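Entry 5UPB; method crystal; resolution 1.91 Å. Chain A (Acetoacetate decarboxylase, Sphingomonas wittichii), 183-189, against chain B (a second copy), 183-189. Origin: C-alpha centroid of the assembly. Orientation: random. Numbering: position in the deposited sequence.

Chain A (183-189) HRHWPAL
Chain B, residues 183-189: HRHWPAL

The same segment from two copies of the acetoacetate decarboxylase, residues 183-189 of chains A and B, meets itself in an almost symmetric contact. In each copy residues 183-186 form the end of a strand that begins earlier in the chain, and 187-189 continue as loop or turn. The two strands run antiparallel, their N-to-C directions at 175°, but their axes approach no closer than 9.8 Å, so side chains rather than a backbone ladder join them. The register centres on Trp186, whose CA atoms in A and B lie 7.6 Å apart; Arg184(A) CA faces Ala188(B) CA at 10.1 Å, and Ala188(A) CA faces Arg184(B) CA at 10.0 Å. Together the stretches bury 455 Å².

Along chain B, His183(B) (phi/psi -119/96, chi1 t, chi2 -165°) lies out of reach of chain A, and its NE2 is hydrogen-bonded elsewhere in the structure. Arg184(B) (-76/109) has its CA-to-CB bond sideways, yet its extended side chain, t for chi1 to chi3 with chi4 at -99°, carries the guanidinium to the opposing chain. There Arg184(B) NH2 donates a short hydrogen bond to Pro187(A) O, 2.5 Å with an N-H...O angle of 131°, the acceptor lying at the guanidinium edge, near its plane. A weak hydrogen bond runs from Arg184(B) NH2 to Trp186(A) O at 3.4 Å. Trp186(A) CD1 sits over one guanidinium face, 3.4 Å from Arg184(B) NH2, while Ala188(A) CA approaches Arg184(B) NH2 obliquely at 3.7 Å.

The CA-to-CB bond of His185(B), with extended backbone (-136/129), chi1 t and chi2 -108°, points away from chain A. Trp186(B) (-145/86, chi1 -164°, chi2 -120°) has its CA-to-CB bond toward chain A and is the most heavily covered residue, at 122 Å². Its six-membered ring forms an offset stack with that of Trp186(A), the planes at 1° and the centroids 3.8 Å apart; CZ3 of Trp186(B) lies 3.5 Å from CZ3 of Trp186(A). The overlap continues toward the backbone: Trp186(B) CB stands 3.8 Å from the centroid of the five-membered ring of Trp186(A), 20° off its normal, and Trp186(A) CB makes the reciprocal CH-pi contact with the five-membered ring centroid of Trp186(B) at 3.8 Å and 19°. Each indole thus covers the other's ring and CB together. NE1 of both tryptophans is buried by the contact and has no partner in the model.

Pro187(B) (-77/162, C-gamma endo) has its CA-to-CB bond pointing away, but offers its carbonyl, and Arg184(A) NH2 donates to Pro187(B) O at 2.9 Å with an angle of 134°. This longer bond marks a small departure from symmetry. Arg184(A) shares its counterpart's rotamer (t, t, t, chi4 -98°), and Trp186(B) CD1 lies over its guanidinium face, 3.4 Å from Arg184(A) NH2. Ala188(B) (-92/129) has its CA-to-CB bond sideways, and Ala188(B) CA lies 3.9 Å from Arg184(A) NH2. Leu189(B) (-96/-5, chi1 m, chi2 t) makes no contact with chain A.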

# COMPACT_ATOMS: atom_id res chain seq x y z
N HIS A 183 8.30 -18.67 -19.80
CA HIS A 183 9.53 -19.33 -19.37
C HIS A 183 9.27 -19.76 -17.94
O HIS A 183 9.36 -18.94 -17.01
CB HIS A 183 10.75 -18.41 -19.46
CG HIS A 183 12.01 -19.05 -19.00
ND1 HIS A 183 13.16 -18.34 -18.72
CD2 HIS A 183 12.30 -20.35 -18.74
CE1 HIS A 183 14.12 -19.17 -18.36
NE2 HIS A 183 13.62 -20.40 -18.34
N ARG A 184 8.85 -20.99 -17.75
CA ARG A 184 8.62 -21.52 -16.42
C ARG A 184 9.98 -21.83 -15.84
O ARG A 184 10.66 -22.74 -16.31
CB ARG A 184 7.67 -22.71 -16.47
CG ARG A 184 7.41 -23.32 -15.13
CD ARG A 184 6.43 -24.45 -15.29
NE ARG A 184 5.90 -24.83 -13.99
CZ ARG A 184 6.38 -25.85 -13.34
NH1 ARG A 184 7.38 -26.53 -13.87
NH2 ARG A 184 5.92 -26.21 -12.13
N HIS A 185 10.38 -21.04 -14.85
CA HIS A 185 11.76 -21.02 -14.40
C HIS A 185 11.78 -21.02 -12.88
O HIS A 185 11.06 -20.23 -12.26
CB HIS A 185 12.47 -19.76 -14.94
CG HIS A 185 13.94 -19.73 -14.66
ND1 HIS A 185 14.49 -18.89 -13.72
CD2 HIS A 185 14.97 -20.42 -15.20
CE1 HIS A 185 15.79 -19.08 -13.68
NE2 HIS A 185 16.11 -20.01 -14.56
N TRP A 186 12.55 -21.94 -12.29
CA TRP A 186 12.61 -22.08 -10.84
C TRP A 186 14.03 -22.47 -10.49
O TRP A 186 14.37 -23.67 -10.42
CB TRP A 186 11.59 -23.09 -10.33
CG TRP A 186 11.33 -23.02 -8.84
CD1 TRP A 186 11.54 -24.01 -7.92
CD2 TRP A 186 10.83 -21.89 -8.11
NE1 TRP A 186 11.17 -23.58 -6.66
CE2 TRP A 186 10.75 -22.28 -6.74
CE3 TRP A 186 10.43 -20.60 -8.47
CZ2 TRP A 186 10.29 -21.42 -5.74
CZ3 TRP A 186 9.99 -19.73 -7.46
CH2 TRP A 186 9.92 -20.16 -6.10
N PRO A 187 14.91 -21.51 -10.32
CA PRO A 187 16.34 -21.83 -10.23
C PRO A 187 16.69 -22.43 -8.88
O PRO A 187 15.93 -22.35 -7.91
CB PRO A 187 17.03 -20.47 -10.42
CG PRO A 187 16.02 -19.48 -9.90
CD PRO A 187 14.67 -20.05 -10.30
N ALA A 188 17.86 -23.05 -8.84
CA ALA A 188 18.43 -23.62 -7.62
C ALA A 188 19.32 -22.59 -6.92
O ALA A 188 20.13 -21.94 -7.57
CB ALA A 188 19.25 -24.88 -7.90
N LEU A 189 19.11 -22.40 -5.63
CA LEU A 189 20.00 -21.58 -4.83
C LEU A 189 21.06 -22.39 -4.11
O LEU A 189 21.88 -21.82 -3.38
CB LEU A 189 19.21 -20.76 -3.82
CG LEU A 189 18.24 -19.76 -4.43
CD1 LEU A 189 17.62 -19.00 -3.31
CD2 LEU A 189 18.92 -18.85 -5.44
N HIS B 183 10.12 -26.45 2.68
CA HIS B 183 9.52 -27.34 1.69
C HIS B 183 9.63 -26.56 0.39
O HIS B 183 8.81 -25.68 0.12
CB HIS B 183 8.09 -27.70 2.00
CG HIS B 183 7.47 -28.57 0.95
ND1 HIS B 183 6.11 -28.77 0.86
CD2 HIS B 183 8.02 -29.31 -0.04
CE1 HIS B 183 5.85 -29.57 -0.15
NE2 HIS B 183 6.99 -29.92 -0.71
N ARG B 184 10.68 -26.85 -0.38
CA ARG B 184 10.87 -26.22 -1.66
C ARG B 184 9.89 -26.88 -2.63
O ARG B 184 10.04 -28.05 -3.01
CB ARG B 184 12.33 -26.36 -2.09
CG ARG B 184 12.61 -25.74 -3.46
CD ARG B 184 14.07 -25.84 -3.87
NE ARG B 184 14.43 -24.95 -4.98
CZ ARG B 184 14.51 -25.36 -6.22
NH1 ARG B 184 14.26 -26.61 -6.52
NH2 ARG B 184 14.86 -24.53 -7.19
N HIS B 185 8.88 -26.12 -3.01
CA HIS B 185 7.71 -26.67 -3.70
C HIS B 185 7.36 -25.76 -4.87
O HIS B 185 7.17 -24.55 -4.69
CB HIS B 185 6.55 -26.80 -2.71
CG HIS B 185 5.33 -27.47 -3.28
ND1 HIS B 185 4.18 -26.78 -3.57
CD2 HIS B 185 5.10 -28.76 -3.63
CE1 HIS B 185 3.28 -27.63 -4.04
NE2 HIS B 185 3.82 -28.83 -4.10
N TRP B 186 7.21 -26.36 -6.05
CA TRP B 186 6.92 -25.64 -7.28
C TRP B 186 6.01 -26.55 -8.09
O TRP B 186 6.48 -27.41 -8.84
CB TRP B 186 8.21 -25.31 -8.04
CG TRP B 186 8.02 -24.26 -9.08
CD1 TRP B 186 8.24 -24.38 -10.43
CD2 TRP B 186 7.54 -22.93 -8.86
NE1 TRP B 186 7.94 -23.19 -11.05
CE2 TRP B 186 7.51 -22.28 -10.12
CE3 TRP B 186 7.14 -22.22 -7.72
CZ2 TRP B 186 7.07 -20.95 -10.27
CZ3 TRP B 186 6.73 -20.89 -7.86
CH2 TRP B 186 6.68 -20.27 -9.14
N PRO B 187 4.71 -26.47 -7.85
CA PRO B 187 3.80 -27.48 -8.40
C PRO B 187 3.53 -27.27 -9.88
O PRO B 187 3.62 -26.17 -10.42
CB PRO B 187 2.51 -27.30 -7.58
CG PRO B 187 2.54 -25.83 -7.20
CD PRO B 187 4.02 -25.52 -6.95
N ALA B 188 3.03 -28.33 -10.50
CA ALA B 188 2.66 -28.28 -11.89
C ALA B 188 1.19 -27.89 -11.98
O ALA B 188 0.35 -28.51 -11.32
CB ALA B 188 2.90 -29.63 -12.56
N LEU B 189 0.90 -26.89 -12.79
CA LEU B 189 -0.47 -26.53 -13.08
C LEU B 189 -0.97 -27.17 -14.35
O LEU B 189 -2.16 -27.07 -14.65
CB LEU B 189 -0.62 -25.02 -13.18
CG LEU B 189 -0.30 -24.23 -11.92
CD1 LEU B 189 -0.56 -22.77 -12.19
CD2 LEU B 189 -1.11 -24.72 -10.72